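Local coordinates for protein CEL44C (Paenibacillus polymyxa, PDB 2YIH) that hydrolyses the beta-1,4-glucan backbone of xyloglucan as an endo-acting glycoside hydrolase of family 44, and probably cleaves cellulose-type glucans as well, at residues Gly225-Gly230 and Leu277-Asp282; Gln265-Ser270 and Tyr348-Lys353; Ser433-Ser438 and Leu449-Lys454; Trp478-Asn483 and Leu508-Ile513. The protein carries 8 engineered substitutions. All blocks are in the same frame, centred on the assembly; numbering follows the deposited sequence.

Contact 1. Residues Gly225-Gly230 and Leu277-Asp282; sequences GAEVFG and LLDVFD. Unlike the reference sequence in segment 225-230: Val228 (reference Ile).
Phe229 and Val280 lie side by side on one face of two neighbouring parallel strands, and the valine sits squarely over the phenyl ring. Val280 CB is 3.8 Å from the centroid of the Phe229 ring and 10° off its normal, a CH-pi contact; CG1 lies over the CD2/CE2 side and CG2 over CE1 and CZ, both on that one face. Phe229 CG is anti to its own carbonyl carbon (chi1 -75°), which puts the ring alongside Val280, one face turned to it. Asp282 comes in at the ring edge instead, its OD2 3.6 Å from Phe229 CD2 and its carboxylate turned steeply against the ring. An alanine at Phe229 would probably leave the underside of Val280 without its partner and open a gap beside the Asp282 carboxylate.

Beneath these side chains the backbones are tied by Gly230 N to Val280 O (3.0 Å) and Asp282 N to Gly230 O. Where the second strand begins, Val228 O takes two donors, Asp279 N at 2.9 Å and Val280 N at 3.1 Å. Asp279 returns the grip with its side chain: OD2 receives Val228 N at 2.9 Å in a nearly straight bond (171°), and the same oxygen forms a salt bridge with Lys220. Further out, Thr357 holds Asp282 OD1 and Lys353 pairs with Glu227.

Strands 227-233 and 280-285 are consecutive staves of the eight-stranded TIM barrel, linked by helix 258-273. Strand 353-359 flanks the second of them, the backbone of Tyr182 and Leu184 bonds to the first, and helices 205-222 and 258-273 pack outside.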
# COMPACT_ATOMS: atom_id res chain seq x y z
N GLY A 225 -19.34 10.14 1.79
CA GLY A 225 -18.40 9.75 2.84
C GLY A 225 -17.31 8.81 2.34
O GLY A 225 -16.36 8.51 3.08
N ALA A 226 -17.45 8.29 1.13
CA ALA A 226 -16.42 7.37 0.59
C ALA A 226 -15.14 8.16 0.36
O ALA A 226 -15.21 9.28 -0.13
CB ALA A 226 -16.89 6.75 -0.72
N GLU A 227 -13.99 7.54 0.61
CA GLU A 227 -12.69 8.19 0.41
C GLU A 227 -12.20 7.90 -0.99
O GLU A 227 -12.12 6.74 -1.39
CB GLU A 227 -11.69 7.66 1.42
CG GLU A 227 -12.10 8.04 2.86
CD GLU A 227 -11.09 7.58 3.89
OE1 GLU A 227 -10.73 6.41 3.88
OE2 GLU A 227 -10.52 8.46 4.59
N VAL A 228 -11.87 8.96 -1.73
CA VAL A 228 -11.36 8.81 -3.11
C VAL A 228 -9.84 8.91 -3.11
O VAL A 228 -9.26 9.90 -2.58
CB VAL A 228 -12.01 9.88 -4.04
CG1 VAL A 228 -11.23 10.04 -5.39
CG2 VAL A 228 -13.51 9.53 -4.26
N PHE A 229 -9.20 7.92 -3.72
CA PHE A 229 -7.73 7.79 -3.72
C PHE A 229 -7.24 8.08 -5.14
O PHE A 229 -7.78 7.50 -6.12
CB PHE A 229 -7.32 6.34 -3.45
CG PHE A 229 -7.47 5.89 -2.03
CD1 PHE A 229 -8.72 5.95 -1.37
CD2 PHE A 229 -6.38 5.36 -1.36
CE1 PHE A 229 -8.86 5.50 -0.05
CE2 PHE A 229 -6.50 4.87 -0.06
CZ PHE A 229 -7.74 4.94 0.59
N GLY A 230 -6.24 8.95 -5.26
CA GLY A 230 -5.61 9.20 -6.57
C GLY A 230 -4.25 9.81 -6.37
O GLY A 230 -3.97 10.34 -5.30
N LEU A 277 -12.80 16.44 -3.47
CA LEU A 277 -12.79 15.41 -4.52
C LEU A 277 -11.60 14.44 -4.44
O LEU A 277 -11.54 13.44 -5.16
CB LEU A 277 -12.80 16.10 -5.89
CG LEU A 277 -14.06 16.92 -6.19
CD1 LEU A 277 -13.92 17.59 -7.55
CD2 LEU A 277 -15.33 16.05 -6.13
N LEU A 278 -10.64 14.75 -3.57
CA LEU A 278 -9.49 13.88 -3.33
C LEU A 278 -9.34 13.73 -1.82
O LEU A 278 -9.16 14.72 -1.14
CB LEU A 278 -8.20 14.47 -3.92
CG LEU A 278 -6.93 13.64 -3.67
CD1 LEU A 278 -6.96 12.34 -4.50
CD2 LEU A 278 -5.72 14.48 -4.01
N ASP A 279 -9.38 12.49 -1.32
CA ASP A 279 -9.20 12.25 0.09
C ASP A 279 -7.81 11.75 0.43
O ASP A 279 -7.28 12.06 1.49
CB ASP A 279 -10.25 11.25 0.59
CG ASP A 279 -11.63 11.85 0.53
OD1 ASP A 279 -11.88 12.73 1.39
OD2 ASP A 279 -12.37 11.53 -0.42
N VAL A 280 -7.23 10.94 -0.47
CA VAL A 280 -5.97 10.27 -0.18
C VAL A 280 -5.09 10.33 -1.41
O VAL A 280 -5.51 9.90 -2.50
CB VAL A 280 -6.20 8.78 0.19
CG1 VAL A 280 -4.88 8.10 0.61
CG2 VAL A 280 -7.29 8.63 1.30
N PHE A 281 -3.88 10.85 -1.22
CA PHE A 281 -2.91 10.92 -2.30
C PHE A 281 -2.19 9.59 -2.31
O PHE A 281 -1.65 9.17 -1.28
CB PHE A 281 -1.94 12.09 -2.10
CG PHE A 281 -1.01 12.29 -3.27
CD1 PHE A 281 -1.43 13.03 -4.37
CD2 PHE A 281 0.25 11.70 -3.29
CE1 PHE A 281 -0.58 13.19 -5.50
CE2 PHE A 281 1.10 11.85 -4.40
CZ PHE A 281 0.67 12.58 -5.51
N ASP A 282 -2.27 8.91 -3.46
CA ASP A 282 -2.08 7.46 -3.58
C ASP A 282 -0.90 7.23 -4.53
O ASP A 282 -0.94 7.67 -5.68
CB ASP A 282 -3.38 6.90 -4.18
CG ASP A 282 -3.38 5.39 -4.38
OD1 ASP A 282 -2.29 4.81 -4.60
OD2 ASP A 282 -4.46 4.78 -4.36

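Contact 2. Residues Gln265-Ser270 and Tyr348-Lys353; sequences QMRLSS and YYPGTK
Helix 258-273, on the outside of the TIM barrel, rests at Arg267 against Tyr349 in the turn that leads from helix 337-348 into strand 353-359. The Tyr349 ring lies along the helix surface with Arg267 CA over one face, a CH-pi contact of 3.8 Å from CA to the ring centroid. Tyr349 CG is anti to its backbone N (chi1 -161°), which carries the ring across the helix until OH stands 3.1 Å from Ser270 OG. That OG donates to Met266 O at 2.8 Å and is also bonded to Leu277 N.

Arg267 runs past the ring, its CG 3.8 Å from Tyr349 CD1, and its guanidinium is turned only 9° from the ring plane. Pro350 CD lies over one face of the guanidinium, 4.1 Å from NH1. At its edge a water accepts from Arg267 NH1 (3.0 Å) and donates to Tyr348 O (2.6 Å), bridging helix and turn.

Tyr349 O closes the turn by accepting from both Thr352 N and Thr352 OG1. The type II beta turn from Tyr349 to Thr352, with Gly351 at its third position, is an alpha-to-beta connection of a beta/alpha barrel, here laid against the neighbouring outer helix 258-273.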
# COMPACT_ATOMS: atom_id res chain seq x y z
N GLN A 265 -4.40 21.24 -8.38
CA GLN A 265 -5.53 21.22 -9.33
C GLN A 265 -6.74 20.50 -8.75
O GLN A 265 -7.88 20.94 -8.97
CB GLN A 265 -5.13 20.59 -10.68
CG GLN A 265 -4.10 21.44 -11.48
CD GLN A 265 -4.62 22.84 -11.82
OE1 GLN A 265 -3.97 23.87 -11.51
NE2 GLN A 265 -5.82 22.89 -12.33
N MET A 266 -6.51 19.45 -7.97
CA MET A 266 -7.62 18.76 -7.29
C MET A 266 -8.23 19.65 -6.19
O MET A 266 -9.46 19.70 -6.04
CB MET A 266 -7.21 17.37 -6.75
CG MET A 266 -6.85 16.36 -7.88
SD MET A 266 -8.25 16.06 -8.99
CE MET A 266 -9.29 15.00 -7.96
N ARG A 267 -7.38 20.41 -5.52
CA ARG A 267 -7.84 21.39 -4.52
C ARG A 267 -8.71 22.46 -5.18
O ARG A 267 -9.82 22.74 -4.72
CB ARG A 267 -6.67 22.00 -3.79
CG ARG A 267 -7.13 22.80 -2.60
CD ARG A 267 -6.29 23.96 -2.43
NE ARG A 267 -6.72 24.70 -1.24
CZ ARG A 267 -5.88 25.38 -0.48
NH1 ARG A 267 -4.61 25.39 -0.80
NH2 ARG A 267 -6.31 26.02 0.61
N LEU A 268 -8.23 23.01 -6.30
CA LEU A 268 -8.98 24.00 -7.09
C LEU A 268 -10.31 23.46 -7.59
O LEU A 268 -11.37 24.11 -7.46
CB LEU A 268 -8.16 24.49 -8.28
CG LEU A 268 -7.01 25.45 -8.07
CD1 LEU A 268 -6.05 25.45 -9.26
CD2 LEU A 268 -7.58 26.84 -7.85
N SER A 269 -10.29 22.26 -8.20
CA SER A 269 -11.52 21.68 -8.68
C SER A 269 -12.53 21.41 -7.56
O SER A 269 -13.74 21.57 -7.74
CB SER A 269 -11.22 20.39 -9.46
OG SER A 269 -10.41 20.69 -10.61
N SER A 270 -12.01 21.04 -6.38
CA SER A 270 -12.86 20.78 -5.22
C SER A 270 -13.53 22.08 -4.75
O SER A 270 -14.72 22.07 -4.40
CB SER A 270 -12.04 20.15 -4.09
OG SER A 270 -11.58 18.86 -4.48
N TYR A 348 -0.04 21.77 -0.68
CA TYR A 348 -0.92 22.00 -1.83
C TYR A 348 -2.34 21.48 -1.71
O TYR A 348 -3.23 21.92 -2.45
CB TYR A 348 -0.28 21.49 -3.12
CG TYR A 348 0.85 22.36 -3.61
CD1 TYR A 348 0.58 23.57 -4.24
CD2 TYR A 348 2.17 21.96 -3.45
CE1 TYR A 348 1.63 24.37 -4.74
CE2 TYR A 348 3.23 22.78 -3.93
CZ TYR A 348 2.93 23.97 -4.58
OH TYR A 348 3.96 24.75 -5.06
N TYR A 349 -2.61 20.56 -0.77
CA TYR A 349 -4.00 20.20 -0.50
C TYR A 349 -4.12 19.76 0.94
O TYR A 349 -4.23 18.59 1.24
CB TYR A 349 -4.56 19.12 -1.46
CG TYR A 349 -6.08 19.05 -1.51
CD1 TYR A 349 -6.88 19.61 -0.51
CD2 TYR A 349 -6.74 18.37 -2.55
CE1 TYR A 349 -8.28 19.59 -0.62
CE2 TYR A 349 -8.11 18.29 -2.62
CZ TYR A 349 -8.88 18.91 -1.66
OH TYR A 349 -10.26 18.84 -1.73
N PRO A 350 -4.04 20.73 1.85
CA PRO A 350 -4.00 20.43 3.27
C PRO A 350 -5.11 19.48 3.68
O PRO A 350 -6.24 19.61 3.23
CB PRO A 350 -4.22 21.81 3.91
CG PRO A 350 -3.58 22.76 2.90
CD PRO A 350 -3.86 22.17 1.56
N GLY A 351 -4.77 18.53 4.55
CA GLY A 351 -5.75 17.62 5.11
C GLY A 351 -5.84 16.33 4.31
O GLY A 351 -6.47 15.37 4.74
N THR A 352 -5.29 16.34 3.09
CA THR A 352 -5.28 15.11 2.27
C THR A 352 -4.36 14.06 2.91
O THR A 352 -3.29 14.43 3.44
CB THR A 352 -4.75 15.47 0.86
OG1 THR A 352 -5.59 16.50 0.33
CG2 THR A 352 -4.78 14.23 -0.05
N LYS A 353 -4.76 12.78 2.91
CA LYS A 353 -3.95 11.71 3.52
C LYS A 353 -2.98 11.14 2.47
O LYS A 353 -3.01 11.52 1.30
CB LYS A 353 -4.88 10.60 4.06
CG LYS A 353 -6.00 11.14 4.99
CD LYS A 353 -7.09 10.06 5.26
CE LYS A 353 -8.33 10.66 6.02
NZ LYS A 353 -9.31 9.53 6.40
O HOH W 1 -3.11 24.44 -3.19

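Contact 3. Residues Ser433-Ser438 and Leu449-Lys454; sequences SSVHAS and LVVMNK
Ser433, where its strand meets the end of strand 446-453, lies with CA 3.2 Å from Met452 O in a CA-H...O contact. Its OG bonds to Asp429 O and Thr427 OG1. Ser434 is the first hydrogen-bonded partner of Met452: Met452 N donates to Ser434 O at 3.0 Å, and the return bond from Ser434 N to Met452 O is longer, 3.3 Å. On the same face the thioether folds back over the serine, with Met452 SD 3.9 Å from Ser434 CB. Met452 CG stands between its backbone N and carbonyl carbon (chi1 67°), and bends at chi2 and chi3 carry CE across the strand gap, to 4.1 Å from His436 CD2. A serine in place of Met452 would probably lose this cover, leaving a gap between Ser434 and the His436 ring. A water bonded to Ser434 OG also accepts weakly from Lys454 NZ, whose firmer partner is Ile430 O.

Val435 points to the other face, opposite Val451, in a non-hydrogen-bonded pair with 4.3 Å between Val435 CB and Val451 CG2. His436 forms the second hydrogen-bonded pair, Val450 N reaching His436 O at 2.8 Å in a straight bond (170°). Its ring is held by Asp375 at NE2 and Lys382 at ND1. Ala437 ends the run, its CB 3.7 Å from Leu449 CD2.

This antiparallel hairpin lies inside the mixed beta-sheet domain. Val435's face, with Ala437, Leu449 and Val451, looks toward strands 9-22 and 460-467, while Val450 and Met452 pack on helix 367-382; strands 421-427 and 509-516 continue the sheet on either side.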
# COMPACT_ATOMS: atom_id res chain seq x y z
N SER A 433 21.06 -1.88 13.01
CA SER A 433 19.80 -2.16 13.73
C SER A 433 18.69 -1.23 13.27
O SER A 433 18.96 -0.15 12.70
CB SER A 433 19.97 -2.01 15.25
OG SER A 433 20.07 -0.62 15.61
N SER A 434 17.45 -1.64 13.53
CA SER A 434 16.32 -0.73 13.52
C SER A 434 15.42 -1.12 14.68
O SER A 434 15.44 -2.28 15.13
CB SER A 434 15.53 -0.85 12.22
OG SER A 434 16.32 -0.36 11.15
N VAL A 435 14.63 -0.18 15.17
CA VAL A 435 13.80 -0.45 16.33
C VAL A 435 12.57 0.48 16.34
O VAL A 435 12.65 1.66 15.96
CB VAL A 435 14.62 -0.25 17.65
CG1 VAL A 435 15.20 1.17 17.68
CG2 VAL A 435 13.73 -0.55 18.88
N HIS A 436 11.44 -0.10 16.67
CA HIS A 436 10.17 0.62 16.70
C HIS A 436 9.42 0.27 17.97
O HIS A 436 9.36 -0.90 18.35
CB HIS A 436 9.36 0.18 15.50
CG HIS A 436 10.06 0.43 14.20
ND1 HIS A 436 10.26 1.70 13.70
CD2 HIS A 436 10.62 -0.42 13.32
CE1 HIS A 436 10.94 1.62 12.57
NE2 HIS A 436 11.17 0.34 12.31
N ALA A 437 8.84 1.27 18.61
CA ALA A 437 8.19 1.06 19.89
C ALA A 437 6.75 1.54 19.86
O ALA A 437 6.41 2.44 19.11
CB ALA A 437 8.96 1.81 21.03
N SER A 438 5.92 0.95 20.70
CA SER A 438 4.51 1.37 20.75
C SER A 438 3.88 0.99 22.07
O SER A 438 4.36 0.07 22.74
CB SER A 438 3.71 0.72 19.61
OG SER A 438 3.76 -0.69 19.70
N LEU A 449 8.09 -3.61 21.64
CA LEU A 449 9.31 -3.19 20.94
C LEU A 449 9.56 -4.17 19.82
O LEU A 449 9.60 -5.38 20.06
CB LEU A 449 10.53 -3.23 21.85
CG LEU A 449 10.43 -2.52 23.20
CD1 LEU A 449 11.77 -2.72 23.93
CD2 LEU A 449 10.10 -1.03 23.05
N VAL A 450 9.71 -3.68 18.60
CA VAL A 450 10.17 -4.54 17.48
C VAL A 450 11.59 -4.11 17.16
O VAL A 450 11.86 -2.93 16.93
CB VAL A 450 9.22 -4.45 16.24
CG1 VAL A 450 9.88 -5.12 14.99
CG2 VAL A 450 7.90 -5.13 16.53
N VAL A 451 12.52 -5.05 17.28
CA VAL A 451 13.94 -4.76 17.06
C VAL A 451 14.54 -5.77 16.06
O VAL A 451 14.13 -6.95 16.00
CB VAL A 451 14.72 -4.74 18.41
CG1 VAL A 451 14.68 -6.11 19.12
CG2 VAL A 451 16.17 -4.25 18.18
N MET A 452 15.46 -5.30 15.25
CA MET A 452 16.07 -6.20 14.27
C MET A 452 17.54 -5.96 14.08
O MET A 452 18.00 -4.82 14.19
CB MET A 452 15.32 -6.12 12.93
CG MET A 452 15.47 -4.77 12.21
SD MET A 452 13.97 -4.28 11.33
CE MET A 452 12.95 -3.78 12.75
N ASN A 453 18.27 -7.04 13.78
CA ASN A 453 19.68 -6.97 13.40
C ASN A 453 19.84 -7.27 11.91
O ASN A 453 19.54 -8.41 11.46
CB ASN A 453 20.46 -8.00 14.24
CG ASN A 453 21.98 -7.89 14.05
OD1 ASN A 453 22.46 -7.26 13.12
ND2 ASN A 453 22.72 -8.59 14.91
N LYS A 454 20.27 -6.25 11.16
CA LYS A 454 20.46 -6.32 9.70
C LYS A 454 21.85 -6.84 9.32
O LYS A 454 22.14 -7.08 8.14
CB LYS A 454 20.26 -4.93 9.08
CG LYS A 454 18.84 -4.36 9.25
CD LYS A 454 18.73 -2.94 8.74
CE LYS A 454 19.14 -1.93 9.80
NZ LYS A 454 19.17 -0.56 9.24
O HOH W 2 17.72 2.08 10.56

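Contact 4. Residues Trp478-Asn483 and Leu508-Ile513; sequences WGFDKN and LTAYHI
Phe480 and Ala510 meet on the face that looks toward the helices, with the methyl over the ring. Ala510 CB lies 4.1 Å from the centroid of the Phe480 ring, a CH-pi contact displaced toward the rim, where Phe480 CZ comes within 3.8 Å. Phe480 CG sits between its backbone N and carbonyl carbon (chi1 64°), the rotation that leans the ring over its neighbour. The next pair on this face behaves differently: the edge of the Trp478 ring is turned to the His512 carbonyl, Trp478 CE3 3.8 Å from His512 O, which lies near the indole plane. That carbonyl also accepts from Trp478 N, and both rings meet Tyr411.

On the other face Tyr511 swings its ring toward Gly479, bringing CD1 to 3.8 Å from Gly479 CA. The ring and Ala510 O lie where a CB would stand, leaving room only for glycine. The Tyr511 ring has Trp478 O at its edge and Thr509 CG2 over one face.

Where strand 474-481 runs out, two waters join the segments. One donates to both Asp481 OD2 (2.6 Å) and Thr509 OG1 (2.8 Å); the second links Lys482 N with Leu508 O. Asp481 OD1 turns the chain, accepting from Asn483 N in an Asx turn.

Strands 474-481 and 509-516 are antiparallel neighbours in the mixed sheet, bordered by strand 487-493 and strand 446-453, where Leu508 and Thr509 form a G1 beta bulge opposite Asn453. Helices 367-382 and 399-409 cover Phe480, and Leu407 of the latter takes the His512 ND1 bond.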
# COMPACT_ATOMS: atom_id res chain seq x y z
N TRP A 478 9.21 -12.88 20.99
CA TRP A 478 8.86 -13.75 19.83
C TRP A 478 9.72 -13.28 18.67
O TRP A 478 10.09 -12.11 18.61
CB TRP A 478 7.40 -13.58 19.44
CG TRP A 478 6.37 -14.20 20.41
CD1 TRP A 478 5.76 -15.42 20.30
CD2 TRP A 478 5.83 -13.57 21.58
NE1 TRP A 478 4.87 -15.60 21.36
CE2 TRP A 478 4.91 -14.48 22.15
CE3 TRP A 478 6.06 -12.35 22.20
CZ2 TRP A 478 4.19 -14.17 23.31
CZ3 TRP A 478 5.34 -12.04 23.38
CH2 TRP A 478 4.41 -12.95 23.91
N GLY A 479 10.06 -14.14 17.73
CA GLY A 479 10.94 -13.68 16.67
C GLY A 479 10.99 -14.62 15.49
O GLY A 479 10.44 -15.70 15.54
N PHE A 480 11.64 -14.19 14.42
CA PHE A 480 11.95 -15.08 13.30
C PHE A 480 13.36 -14.75 12.88
O PHE A 480 13.91 -13.73 13.28
CB PHE A 480 10.94 -14.91 12.12
CG PHE A 480 10.96 -13.53 11.46
CD1 PHE A 480 11.93 -13.20 10.50
CD2 PHE A 480 9.96 -12.58 11.76
CE1 PHE A 480 11.94 -11.94 9.85
CE2 PHE A 480 9.95 -11.32 11.12
CZ PHE A 480 10.90 -11.02 10.14
N ASP A 481 13.97 -15.64 12.13
CA ASP A 481 15.34 -15.42 11.70
C ASP A 481 15.58 -16.23 10.42
O ASP A 481 14.62 -16.67 9.78
CB ASP A 481 16.33 -15.80 12.83
CG ASP A 481 16.28 -17.30 13.21
OD1 ASP A 481 15.69 -18.12 12.47
OD2 ASP A 481 16.99 -17.66 14.21
N LYS A 482 16.84 -16.43 10.04
CA LYS A 482 17.14 -17.13 8.78
C LYS A 482 16.82 -18.62 8.81
O LYS A 482 16.75 -19.27 7.76
CB LYS A 482 18.61 -16.93 8.39
CG LYS A 482 19.55 -17.90 9.08
CD LYS A 482 20.99 -17.61 8.68
CE LYS A 482 21.95 -18.56 9.40
NZ LYS A 482 23.36 -18.24 9.02
N ASN A 483 16.64 -19.16 10.01
CA ASN A 483 16.42 -20.60 10.16
C ASN A 483 14.94 -20.96 10.12
O ASN A 483 14.58 -22.11 9.82
CB ASN A 483 17.01 -21.09 11.50
CG ASN A 483 18.49 -20.82 11.60
OD1 ASN A 483 18.97 -20.20 12.57
ND2 ASN A 483 19.22 -21.18 10.56
N LEU A 508 20.69 -11.16 11.33
CA LEU A 508 19.52 -11.52 10.52
C LEU A 508 18.39 -12.06 11.38
O LEU A 508 17.81 -13.10 11.08
CB LEU A 508 19.93 -12.52 9.43
CG LEU A 508 21.05 -11.96 8.54
CD1 LEU A 508 21.58 -12.99 7.50
CD2 LEU A 508 20.65 -10.67 7.83
N THR A 509 18.03 -11.35 12.45
CA THR A 509 16.95 -11.78 13.37
C THR A 509 16.05 -10.58 13.68
O THR A 509 16.54 -9.45 13.80
CB THR A 509 17.53 -12.30 14.69
OG1 THR A 509 18.41 -13.38 14.40
CG2 THR A 509 16.47 -12.77 15.65
N ALA A 510 14.74 -10.82 13.75
CA ALA A 510 13.80 -9.78 14.19
C ALA A 510 13.04 -10.31 15.38
O ALA A 510 12.58 -11.45 15.34
CB ALA A 510 12.83 -9.44 13.06
N TYR A 511 12.90 -9.51 16.44
CA TYR A 511 12.11 -9.89 17.62
C TYR A 511 11.03 -8.85 17.87
O TYR A 511 11.23 -7.64 17.61
CB TYR A 511 12.97 -9.92 18.90
CG TYR A 511 14.06 -10.98 18.97
CD1 TYR A 511 13.75 -12.34 18.87
CD2 TYR A 511 15.39 -10.61 19.26
CE1 TYR A 511 14.73 -13.32 18.99
CE2 TYR A 511 16.41 -11.58 19.34
CZ TYR A 511 16.06 -12.93 19.22
OH TYR A 511 17.04 -13.88 19.31
N HIS A 512 9.93 -9.33 18.47
CA HIS A 512 8.91 -8.49 19.08
C HIS A 512 8.96 -8.80 20.57
O HIS A 512 8.72 -9.93 21.00
CB HIS A 512 7.52 -8.85 18.53
CG HIS A 512 6.40 -7.92 18.94
ND1 HIS A 512 5.32 -7.67 18.12
CD2 HIS A 512 6.16 -7.22 20.08
CE1 HIS A 512 4.46 -6.87 18.73
NE2 HIS A 512 4.94 -6.59 19.93
N ILE A 513 9.37 -7.79 21.33
CA ILE A 513 9.45 -7.89 22.81
C ILE A 513 8.24 -7.19 23.44
O ILE A 513 7.91 -6.07 23.06
CB ILE A 513 10.72 -7.19 23.29
CG1 ILE A 513 11.95 -7.88 22.65
CG2 ILE A 513 10.81 -7.20 24.83
CD1 ILE A 513 13.26 -7.14 22.81
O HOH W 3 18.34 -15.89 15.53
O HOH W 4 19.29 -15.57 11.34

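Contacts 1 and 2 belong to the catalytic TIM barrel, contacts 3 and 4 to the beta domain, with centres 32 to 42 Å apart between the two groups. Contact 1 is buried between parallel staves; contact 2, partly buried, holds an outer helix to a turn by ring packing and water. They touch directly, through Lys353 with Glu227 and the backbone of Phe281. Contacts 3 and 4 are mostly buried antiparallel pairings in one sheet, their centres about 10 Å apart, and strands 446-453 and 509-516 lie side by side. Contact 3 sets aliphatic side chains on one face and a thioether beside a histidine and serine on the other, whereas contact 4 relies on aromatic rings and, at its outer end, on water.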